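Local coordinates for probable tRNA pseudouridine synthase D (Methanosarcina mazei, PDB 1Z2Z), which probably converts uridine 13 of transfer RNAs to pseudouridine, as a member of the TruD family of pseudouridine synthases, at residues E31-V35 and D134-R140; T55-D60 and D86-T92; H239-M243 and S257-P262; Y266-V270 and F376-S381. Residues are numbered along the deposited sequence.

Contact 1 (E31-V35 and D134-R140)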
# COMPACT_ATOMS: atom_id res chain seq x y z
N GLU A 31 -0.84 12.16 18.94
CA GLU A 31 -1.29 13.25 18.09
C GLU A 31 -0.35 13.60 16.91
O GLU A 31 -0.67 14.47 16.11
CB GLU A 31 -1.55 14.52 18.91
CG GLU A 31 -2.80 14.48 19.80
CD GLU A 31 -2.67 13.49 20.96
OE1 GLU A 31 -1.52 13.15 21.34
OE2 GLU A 31 -3.73 13.07 21.50
N ASP A 32 0.79 12.92 16.78
CA ASP A 32 1.71 13.23 15.69
C ASP A 32 1.29 12.60 14.37
O ASP A 32 1.98 12.73 13.34
CB ASP A 32 3.14 12.78 16.02
CG ASP A 32 3.88 13.80 16.89
OD1 ASP A 32 5.05 13.53 17.23
OD2 ASP A 32 3.29 14.85 17.22
N PHE A 33 0.16 11.91 14.39
CA PHE A 33 -0.36 11.26 13.20
C PHE A 33 -1.88 11.37 13.19
O PHE A 33 -2.56 10.46 13.65
CB PHE A 33 0.05 9.79 13.16
CG PHE A 33 0.19 9.24 11.77
CD1 PHE A 33 1.43 9.22 11.14
CD2 PHE A 33 -0.92 8.81 11.07
CE1 PHE A 33 1.56 8.77 9.84
CE2 PHE A 33 -0.80 8.36 9.76
CZ PHE A 33 0.44 8.34 9.14
N ILE A 34 -2.39 12.47 12.66
CA ILE A 34 -3.83 12.64 12.62
C ILE A 34 -4.40 12.28 11.27
O ILE A 34 -3.95 12.77 10.23
CB ILE A 34 -4.19 14.07 13.01
CG1 ILE A 34 -3.69 14.32 14.45
CG2 ILE A 34 -5.69 14.31 12.84
CD1 ILE A 34 -4.09 15.63 15.07
N VAL A 35 -5.38 11.39 11.28
CA VAL A 35 -6.02 10.93 10.05
C VAL A 35 -7.52 11.11 10.15
O VAL A 35 -8.17 10.42 10.91
CB VAL A 35 -5.76 9.44 9.82
CG1 VAL A 35 -6.38 9.01 8.52
CG2 VAL A 35 -4.29 9.16 9.86
N ASP A 134 -7.88 12.72 5.03
CA ASP A 134 -7.07 13.91 5.31
C ASP A 134 -5.99 13.50 6.28
O ASP A 134 -6.28 12.80 7.26
CB ASP A 134 -7.91 15.00 5.95
CG ASP A 134 -8.57 15.87 4.94
OD1 ASP A 134 -9.51 16.62 5.30
OD2 ASP A 134 -8.14 15.81 3.77
N PHE A 135 -4.77 13.93 6.02
CA PHE A 135 -3.65 13.60 6.89
C PHE A 135 -3.04 14.85 7.49
O PHE A 135 -3.16 15.95 6.95
CB PHE A 135 -2.56 12.83 6.14
CG PHE A 135 -2.95 11.42 5.78
CD1 PHE A 135 -3.48 11.13 4.52
CD2 PHE A 135 -2.77 10.39 6.69
CE1 PHE A 135 -3.82 9.83 4.16
CE2 PHE A 135 -3.11 9.08 6.36
CZ PHE A 135 -3.64 8.80 5.08
N ARG A 136 -2.40 14.65 8.64
CA ARG A 136 -1.73 15.70 9.40
C ARG A 136 -0.62 14.96 10.14
O ARG A 136 -0.78 14.63 11.31
CB ARG A 136 -2.71 16.30 10.40
CG ARG A 136 -2.09 17.23 11.42
CD ARG A 136 -2.25 18.66 10.99
NE ARG A 136 -1.52 19.58 11.85
CZ ARG A 136 -1.52 20.91 11.70
NH1 ARG A 136 -0.82 21.67 12.53
NH2 ARG A 136 -2.23 21.47 10.73
N ILE A 137 0.48 14.68 9.44
CA ILE A 137 1.59 13.95 10.05
C ILE A 137 2.64 14.92 10.58
O ILE A 137 2.76 16.04 10.10
CB ILE A 137 2.23 12.99 9.03
CG1 ILE A 137 1.15 12.07 8.46
CG2 ILE A 137 3.32 12.15 9.69
CD1 ILE A 137 1.64 11.15 7.37
N THR A 138 3.39 14.48 11.58
CA THR A 138 4.42 15.30 12.19
C THR A 138 5.72 14.52 12.33
O THR A 138 5.76 13.50 13.00
CB THR A 138 4.01 15.75 13.60
OG1 THR A 138 2.87 16.61 13.51
CG2 THR A 138 5.16 16.47 14.30
N VAL A 139 6.78 15.01 11.68
CA VAL A 139 8.08 14.36 11.75
C VAL A 139 8.82 15.14 12.84
O VAL A 139 8.75 16.37 12.88
CB VAL A 139 8.84 14.47 10.37
CG1 VAL A 139 10.02 13.51 10.34
CG2 VAL A 139 7.89 14.17 9.21
N ARG A 140 9.49 14.42 13.74
CA ARG A 140 10.25 15.03 14.85
C ARG A 140 11.68 14.50 14.94
O ARG A 140 11.98 13.41 14.44
CB ARG A 140 9.55 14.74 16.19
CG ARG A 140 8.21 15.40 16.41
CD ARG A 140 7.69 15.08 17.80
NE ARG A 140 6.37 15.66 18.06
CZ ARG A 140 6.11 16.96 18.12
NH1 ARG A 140 4.88 17.38 18.35
NH2 ARG A 140 7.08 17.85 17.95
O HOH W 1 4.28 11.09 13.15
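Strand 33-35 runs antiparallel to strand 134-140, their axes 4.7 Å apart and 178° between directions. I34 and R136 form the hydrogen-bonded pair: I34 N gives a straight bond to R136 O (3.0 Å), while the return bond from R136 N to I34 O (2.9 Å) is weak because it is bent. F33 with I137 and V35 with F135 are the flanking non-hydrogen-bonded pairs. The ladder runs on into the 3-10 turn before the strand, where T138 N donates to D32 O at 2.9 Å and a water bridges D32 O and T138 O, 2.8 Å from each.

F33, V35, F135 and I137 share one face of the sheet. I137 lies over the F33 ring, its CG1 3.9 Å from the centroid in a CH-pi contact, and F135 CE2 reaches V35 CG2 at 3.7 Å. I34 and R136 point to the other face, where the R136 guanidinium leaves for a salt bridge with E413 on the neighbouring strand 408-417. At the end of the pairing, D32 OD1 takes a 2.6 Å salt bridge from R140 NE.

The F33 ring also packs against D86, the predicted nucleophile, and makes a cation-pi contact with R27. The chemistry thus divides: an ion pair ties down the turn ahead of the strand, while an apolar face ends in an aromatic ring beside the probable catalytic aspartate.

Contact 2 (T55-D60 and D86-T92)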
# COMPACT_ATOMS: atom_id res chain seq x y z
N THR A 55 -14.04 8.52 16.87
CA THR A 55 -12.77 9.22 17.04
C THR A 55 -12.05 8.39 18.06
O THR A 55 -12.54 8.21 19.16
CB THR A 55 -12.96 10.63 17.58
OG1 THR A 55 -13.91 11.34 16.76
CG2 THR A 55 -11.63 11.38 17.56
N LYS A 56 -10.89 7.88 17.69
CA LYS A 56 -10.15 7.03 18.59
C LYS A 56 -8.70 7.46 18.74
O LYS A 56 -8.09 8.00 17.83
CB LYS A 56 -10.26 5.58 18.13
CG LYS A 56 -9.57 5.24 16.81
CD LYS A 56 -9.92 3.83 16.38
CE LYS A 56 -8.76 3.20 15.64
NZ LYS A 56 -8.17 4.16 14.69
N ARG A 57 -8.15 7.21 19.92
CA ARG A 57 -6.79 7.58 20.20
C ARG A 57 -6.01 6.36 20.62
O ARG A 57 -6.28 5.75 21.65
CB ARG A 57 -6.76 8.63 21.31
CG ARG A 57 -5.38 9.06 21.72
CD ARG A 57 -5.40 10.22 22.72
NE ARG A 57 -4.03 10.68 23.03
CZ ARG A 57 -3.10 9.95 23.64
NH1 ARG A 57 -1.90 10.46 23.86
NH2 ARG A 57 -3.36 8.71 24.05
N ASP A 58 -5.03 6.00 19.79
CA ASP A 58 -4.20 4.85 20.09
C ASP A 58 -5.00 3.56 20.32
O ASP A 58 -4.65 2.74 21.18
CB ASP A 58 -3.33 5.15 21.30
CG ASP A 58 -2.26 4.12 21.50
OD1 ASP A 58 -1.70 4.05 22.62
OD2 ASP A 58 -1.99 3.39 20.53
N TRP A 59 -6.06 3.37 19.54
CA TRP A 59 -6.90 2.18 19.64
C TRP A 59 -6.81 1.36 18.36
O TRP A 59 -6.62 1.89 17.27
CB TRP A 59 -8.37 2.55 19.81
CG TRP A 59 -8.85 2.74 21.21
CD1 TRP A 59 -8.78 3.88 21.95
CD2 TRP A 59 -9.62 1.81 21.98
NE1 TRP A 59 -9.46 3.72 23.13
CE2 TRP A 59 -9.98 2.47 23.18
CE3 TRP A 59 -10.03 0.49 21.78
CZ2 TRP A 59 -10.76 1.84 24.16
CZ3 TRP A 59 -10.79 -0.13 22.75
CH2 TRP A 59 -11.15 0.55 23.93
N ASP A 60 -6.98 0.05 18.51
CA ASP A 60 -6.96 -0.88 17.41
C ASP A 60 -8.42 -1.16 17.07
O ASP A 60 -9.18 -1.63 17.93
CB ASP A 60 -6.31 -2.19 17.83
CG ASP A 60 -6.34 -3.23 16.74
OD1 ASP A 60 -6.69 -4.38 17.04
OD2 ASP A 60 -6.00 -2.89 15.59
N ASP A 86 -5.17 3.67 11.34
CA ASP A 86 -4.03 3.29 12.18
C ASP A 86 -4.33 3.38 13.67
O ASP A 86 -4.94 4.34 14.15
CB ASP A 86 -2.83 4.21 11.89
CG ASP A 86 -2.15 3.91 10.56
OD1 ASP A 86 -1.57 4.86 9.98
OD2 ASP A 86 -2.18 2.74 10.11
N LYS A 87 -3.87 2.35 14.39
CA LYS A 87 -4.01 2.25 15.83
C LYS A 87 -3.21 3.40 16.47
O LYS A 87 -3.80 4.33 17.05
CB LYS A 87 -3.52 0.86 16.27
CG LYS A 87 -2.64 0.75 17.52
CD LYS A 87 -3.36 1.14 18.81
CE LYS A 87 -2.60 0.67 20.04
NZ LYS A 87 -2.74 -0.79 20.18
N ARG A 88 -1.89 3.38 16.33
CA ARG A 88 -1.07 4.44 16.91
C ARG A 88 -1.30 5.78 16.25
O ARG A 88 -0.44 6.27 15.51
CB ARG A 88 0.43 4.11 16.83
CG ARG A 88 1.30 5.09 17.64
CD ARG A 88 2.70 4.55 17.97
NE ARG A 88 3.49 5.51 18.76
CZ ARG A 88 3.24 5.85 20.02
NH1 ARG A 88 2.21 5.32 20.67
NH2 ARG A 88 4.02 6.73 20.64
N ALA A 89 -2.45 6.41 16.51
CA ALA A 89 -2.73 7.70 15.90
C ALA A 89 -4.06 8.25 16.38
O ALA A 89 -4.83 7.56 17.04
CB ALA A 89 -2.76 7.56 14.40
N LEU A 90 -4.33 9.51 16.06
CA LEU A 90 -5.60 10.09 16.43
C LEU A 90 -6.41 10.10 15.14
O LEU A 90 -6.16 10.89 14.22
CB LEU A 90 -5.43 11.50 16.97
CG LEU A 90 -6.75 12.26 17.15
CD1 LEU A 90 -7.69 11.48 18.04
CD2 LEU A 90 -6.48 13.63 17.70
N THR A 91 -7.41 9.23 15.09
CA THR A 91 -8.21 9.08 13.89
C THR A 91 -9.72 9.19 14.06
O THR A 91 -10.30 8.65 15.00
CB THR A 91 -7.96 7.72 13.28
OG1 THR A 91 -8.66 6.73 14.04
CG2 THR A 91 -6.47 7.40 13.32
N THR A 92 -10.34 9.86 13.09
CA THR A 92 -11.77 10.10 13.01
C THR A 92 -12.31 9.37 11.76
O THR A 92 -11.67 9.40 10.70
CB THR A 92 -12.03 11.60 12.85
OG1 THR A 92 -11.42 12.30 13.95
CG2 THR A 92 -13.50 11.92 12.81
O HOH W 2 0.85 2.27 20.35
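The side chain of K56 reaches across to the neighbouring strand and places its ammonium on the segment that carries the predicted nucleophile: K56 NZ donates to T91 OG1 at 2.7 Å and, weakly, to the backbone D86 O at 3.3 Å. Alongside, the strands pair in the usual antiparallel way, axes 4.8 Å apart at 166°. K56 and T91 are the hydrogen-bonded pair, with K56 N to T91 O at 2.9 Å and T91 N to K56 O at 3.1 Å; T55 with T92 and R57 with L90 are non-hydrogen-bonded pairs. T55 CG2 lies 4.0 Å from L90 CD1 on the face they share with R57 and T92.

Beyond the strands, D58 N still bonds to A89 O (3.2 Å), and R88, whose NE is hydrogen-bonded to R27 O, sits at the centre of an inverse gamma turn. K87 CA approaches W59 O at 3.0 Å in a CA-H...O contact.

K56 thus ties mainly to T91 and only weakly to the D86 carbonyl, while the D86 carboxylate is salt-bridged through OD1 to R27, a geometry consistent with, but no proof of, the role predicted for this aspartate.

Contact 3 (H239-M243 and S257-P262)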
# COMPACT_ATOMS: atom_id res chain seq x y z
N HIS A 239 -2.02 -20.37 6.96
CA HIS A 239 -1.60 -20.63 5.59
C HIS A 239 -0.34 -21.48 5.49
O HIS A 239 -0.26 -22.41 4.69
CB HIS A 239 -1.38 -19.31 4.83
CG HIS A 239 -2.59 -18.43 4.76
ND1 HIS A 239 -3.87 -18.92 4.55
CD2 HIS A 239 -2.72 -17.08 4.84
CE1 HIS A 239 -4.72 -17.91 4.50
NE2 HIS A 239 -4.05 -16.79 4.68
N GLU A 240 0.67 -21.16 6.30
CA GLU A 240 1.90 -21.93 6.27
C GLU A 240 1.65 -23.35 6.74
O GLU A 240 2.16 -24.30 6.16
CB GLU A 240 2.98 -21.28 7.16
CG GLU A 240 3.67 -20.07 6.54
CD GLU A 240 2.90 -18.77 6.76
OE1 GLU A 240 1.69 -18.71 6.45
OE2 GLU A 240 3.52 -17.79 7.23
N ARG A 241 0.86 -23.49 7.80
CA ARG A 241 0.55 -24.81 8.34
C ARG A 241 -0.20 -25.65 7.30
O ARG A 241 0.17 -26.79 7.02
CB ARG A 241 -0.27 -24.70 9.64
CG ARG A 241 0.51 -24.20 10.88
CD ARG A 241 -0.39 -24.04 12.12
NE ARG A 241 -1.12 -25.26 12.47
CZ ARG A 241 -2.43 -25.32 12.74
NH1 ARG A 241 -3.00 -26.48 13.04
NH2 ARG A 241 -3.17 -24.22 12.70
N ALA A 242 -1.24 -25.08 6.72
CA ALA A 242 -2.04 -25.79 5.74
C ALA A 242 -1.18 -26.37 4.62
O ALA A 242 -1.43 -27.49 4.15
CB ALA A 242 -3.10 -24.85 5.15
N MSE A 243 -0.16 -25.62 4.22
CA MSE A 243 0.74 -26.05 3.14
C MSE A 243 1.69 -27.17 3.52
O MSE A 243 2.01 -28.03 2.70
CB MSE A 243 1.55 -24.86 2.64
CG MSE A 243 0.71 -23.77 2.08
SE MSE A 243 1.75 -22.38 1.30
CE MSE A 243 2.69 -23.42 -0.05
N SER A 257 0.94 -27.36 -3.56
CA SER A 257 0.94 -26.92 -2.17
C SER A 257 0.22 -25.58 -2.04
O SER A 257 -0.05 -25.13 -0.94
CB SER A 257 2.37 -26.81 -1.64
OG SER A 257 3.05 -25.73 -2.23
N PHE A 258 -0.10 -24.95 -3.17
CA PHE A 258 -0.78 -23.66 -3.17
C PHE A 258 -2.28 -23.79 -3.23
O PHE A 258 -3.01 -22.82 -3.01
CB PHE A 258 -0.32 -22.83 -4.36
CG PHE A 258 1.09 -22.37 -4.27
CD1 PHE A 258 1.46 -21.37 -3.39
CD2 PHE A 258 2.07 -22.95 -5.08
CE1 PHE A 258 2.78 -20.94 -3.31
CE2 PHE A 258 3.38 -22.53 -5.00
CZ PHE A 258 3.74 -21.52 -4.12
N ARG A 259 -2.75 -25.00 -3.56
CA ARG A 259 -4.18 -25.27 -3.68
C ARG A 259 -4.85 -25.46 -2.32
O ARG A 259 -5.98 -25.96 -2.24
CB ARG A 259 -4.39 -26.52 -4.55
CG ARG A 259 -5.30 -26.28 -5.76
CD ARG A 259 -5.29 -27.47 -6.73
NE ARG A 259 -6.05 -27.21 -7.95
CZ ARG A 259 -5.80 -26.22 -8.81
NH1 ARG A 259 -4.80 -25.38 -8.59
NH2 ARG A 259 -6.54 -26.08 -9.91
N VAL A 260 -4.17 -25.04 -1.27
CA VAL A 260 -4.69 -25.16 0.09
C VAL A 260 -5.11 -23.78 0.62
O VAL A 260 -5.90 -23.67 1.57
CB VAL A 260 -3.63 -25.78 1.01
CG1 VAL A 260 -3.45 -27.26 0.68
CG2 VAL A 260 -2.31 -25.06 0.82
N LEU A 261 -4.58 -22.74 -0.01
CA LEU A 261 -4.88 -21.36 0.35
C LEU A 261 -5.98 -20.83 -0.57
O LEU A 261 -5.98 -21.13 -1.77
CB LEU A 261 -3.62 -20.50 0.17
CG LEU A 261 -2.27 -21.09 0.61
CD1 LEU A 261 -1.14 -20.20 0.11
CD2 LEU A 261 -2.23 -21.23 2.12
N PRO A 262 -6.92 -20.03 -0.05
CA PRO A 262 -8.00 -19.49 -0.88
C PRO A 262 -7.45 -18.63 -2.00
O PRO A 262 -6.25 -18.60 -2.22
CB PRO A 262 -8.83 -18.68 0.12
CG PRO A 262 -7.80 -18.21 1.10
CD PRO A 262 -6.97 -19.46 1.31
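This is an apolar helix-to-loop contact within a helix-loop-helix unit: one side of helix 238-249 is covered by the connection that follows it, just before helix 263-287 begins. The chain doubles back over a short span, with 13 residues between the two segments, and no hydrogen bond crosses between them. The CA atoms stay 5.4 to 6.3 Å apart at the closest positions, M243 to S257 and H239 to L261 among them, so side chains do all the joining.

H239 and, one turn later, the neighbours A242 and M243 (i, i+3 and i+4) make the helix side of the contact. A242 CB faces V260 CB at 4.3 Å, and H239 CB meets L261 CD2 at 3.4 Å, while P262 CD approaches H239 CE1 at 4.2 Å at the exposed end. E240 lies on another side of the helix, where its carboxylate pairs with R217. Helix 194-202 closes in through Y201, which touches both H239 and M243.

The selenomethionine at M243 contributes the most area. It threads between the residues of the loop: its CG lies 3.5 Å from V260 CG2, its SE 3.8 Å from L261 CD1. At its tip, CE sits over one face of the F258 ring, 4.1 Å from F258 CE1, and 3.2 Å from S257 OG, whose hydroxyl is hydrogen-bonded to Y254 O.

Contact 4 (Y266-V270 and F376-S381)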
# COMPACT_ATOMS: atom_id res chain seq x y z
N TYR A 266 -3.32 -16.68 -3.21
CA TYR A 266 -3.42 -17.48 -4.42
C TYR A 266 -2.87 -16.72 -5.63
O TYR A 266 -2.16 -17.29 -6.45
CB TYR A 266 -4.89 -17.86 -4.67
CG TYR A 266 -5.09 -18.93 -5.71
CD1 TYR A 266 -4.43 -20.16 -5.60
CD2 TYR A 266 -5.92 -18.71 -6.82
CE1 TYR A 266 -4.59 -21.14 -6.57
CE2 TYR A 266 -6.08 -19.69 -7.80
CZ TYR A 266 -5.41 -20.90 -7.67
OH TYR A 266 -5.55 -21.86 -8.65
N ARG A 267 -3.19 -15.44 -5.71
CA ARG A 267 -2.72 -14.63 -6.81
C ARG A 267 -1.91 -13.41 -6.35
O ARG A 267 -1.44 -12.63 -7.18
CB ARG A 267 -3.90 -14.20 -7.68
CG ARG A 267 -4.83 -15.34 -8.07
CD ARG A 267 -5.86 -14.92 -9.12
NE ARG A 267 -5.30 -14.93 -10.47
CZ ARG A 267 -5.18 -13.85 -11.24
NH1 ARG A 267 -5.59 -12.67 -10.80
NH2 ARG A 267 -4.64 -13.97 -12.45
N MSE A 268 -1.74 -13.25 -5.04
CA MSE A 268 -0.97 -12.11 -4.52
C MSE A 268 0.50 -12.24 -4.88
O MSE A 268 1.16 -11.25 -5.20
CB MSE A 268 -1.10 -12.00 -3.00
CG MSE A 268 -2.45 -11.52 -2.49
SE MSE A 268 -2.36 -10.94 -0.61
CE MSE A 268 -2.89 -9.07 -0.83
N PHE A 269 1.02 -13.45 -4.85
CA PHE A 269 2.41 -13.66 -5.19
C PHE A 269 2.72 -13.08 -6.56
O PHE A 269 3.53 -12.15 -6.68
CB PHE A 269 2.74 -15.14 -5.15
CG PHE A 269 2.33 -15.80 -3.88
CD1 PHE A 269 1.47 -16.89 -3.89
CD2 PHE A 269 2.82 -15.36 -2.66
CE1 PHE A 269 1.08 -17.51 -2.71
CE2 PHE A 269 2.44 -15.97 -1.47
CZ PHE A 269 1.58 -17.05 -1.50
N VAL A 270 2.07 -13.60 -7.60
CA VAL A 270 2.32 -13.12 -8.97
C VAL A 270 2.12 -11.60 -9.06
O VAL A 270 2.90 -10.91 -9.71
CB VAL A 270 1.42 -13.85 -10.03
CG1 VAL A 270 1.59 -13.22 -11.40
CG2 VAL A 270 1.79 -15.34 -10.12
N PHE A 376 -0.34 -24.01 -12.25
CA PHE A 376 -1.48 -23.24 -11.74
C PHE A 376 -1.91 -22.12 -12.68
O PHE A 376 -1.59 -20.95 -12.46
CB PHE A 376 -1.16 -22.63 -10.38
CG PHE A 376 -1.54 -23.50 -9.23
CD1 PHE A 376 -2.27 -22.99 -8.16
CD2 PHE A 376 -1.17 -24.84 -9.21
CE1 PHE A 376 -2.63 -23.80 -7.09
CE2 PHE A 376 -1.52 -25.66 -8.14
CZ PHE A 376 -2.25 -25.14 -7.08
N PRO A 377 -2.67 -22.47 -13.73
CA PRO A 377 -3.13 -21.46 -14.68
C PRO A 377 -3.94 -20.35 -14.00
O PRO A 377 -3.73 -19.17 -14.27
CB PRO A 377 -3.95 -22.28 -15.67
CG PRO A 377 -4.50 -23.38 -14.80
CD PRO A 377 -3.30 -23.77 -14.00
N GLU A 378 -4.86 -20.76 -13.13
CA GLU A 378 -5.72 -19.82 -12.40
C GLU A 378 -4.85 -18.78 -11.72
O GLU A 378 -5.27 -17.64 -11.47
CB GLU A 378 -6.54 -20.56 -11.33
CG GLU A 378 -6.89 -22.02 -11.64
CD GLU A 378 -5.72 -22.97 -11.40
OE1 GLU A 378 -5.87 -24.19 -11.66
OE2 GLU A 378 -4.66 -22.51 -10.94
N MSE A 379 -3.62 -19.19 -11.43
CA MSE A 379 -2.65 -18.34 -10.76
C MSE A 379 -1.90 -17.45 -11.73
O MSE A 379 -1.15 -16.57 -11.32
CB MSE A 379 -1.66 -19.23 -10.01
CG MSE A 379 -0.69 -18.50 -9.12
SE MSE A 379 0.56 -19.74 -8.38
CE MSE A 379 -0.44 -20.29 -6.81
N SER A 380 -2.12 -17.67 -13.03
CA SER A 380 -1.44 -16.87 -14.03
C SER A 380 -2.27 -15.67 -14.44
O SER A 380 -3.46 -15.79 -14.74
CB SER A 380 -1.08 -17.71 -15.26
OG SER A 380 -2.21 -17.99 -16.06
N SER A 381 -1.63 -14.52 -14.44
CA SER A 381 -2.28 -13.28 -14.80
C SER A 381 -1.81 -12.87 -16.17
O SER A 381 -0.77 -13.33 -16.66
CB SER A 381 -1.94 -12.19 -13.77
OG SER A 381 -2.51 -10.94 -14.12
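M379, a selenomethionine in the short 3-10 turn 377-379, forms the apolar centre where this turn docks against the beginning of helix 263-287. Its CG packs 4.1 Å from V270 CG2 and 3.3 Å from the carbonyl Y266 O, and its CE lies 4.2 Å from Y266 CD1. F258, from the loop before helix 263-287, and I189 of helix 182-191 also touch this side chain. Next to it the Y266 and F376 rings meet rim to rim, planes at 59° and centroids 5.7 Å apart.

Farther out the contact turns polar. Y266 OH gives a very short but weak hydrogen bond to E378 OE2 (2.5 Å), while the other oxygen of that carboxylate pairs with R259. Just after the turn, S380 OG donates back to P377 O at 2.6 Å. At the polar edge R267 binds backbone carbonyls: its NE donates to E378 O at 2.9 Å, and its NH2 makes a weaker bond to S380 O at 3.2 Å.

The four contacts fall into two well-separated pairs. Contacts 1 and 2, centres 11 Å apart, belong to one mixed sheet: strand 33-39 lies beside strand 90-98, V35 N reaches L90 O, and E31 bridges to R57. Along the sequence 55-60 and 86-92 fall between the two segments of contact 1, and F33 and D86 meet where the pairs join, at the predicted active site. Contacts 3 and 4 follow later, 14 Å apart, among helices 238-249 and 263-287 and linked by the R259-E378 salt bridge. Some 34 to 39 Å separates the centres of the two groups, so the helical pair lies well away from the predicted nucleophile.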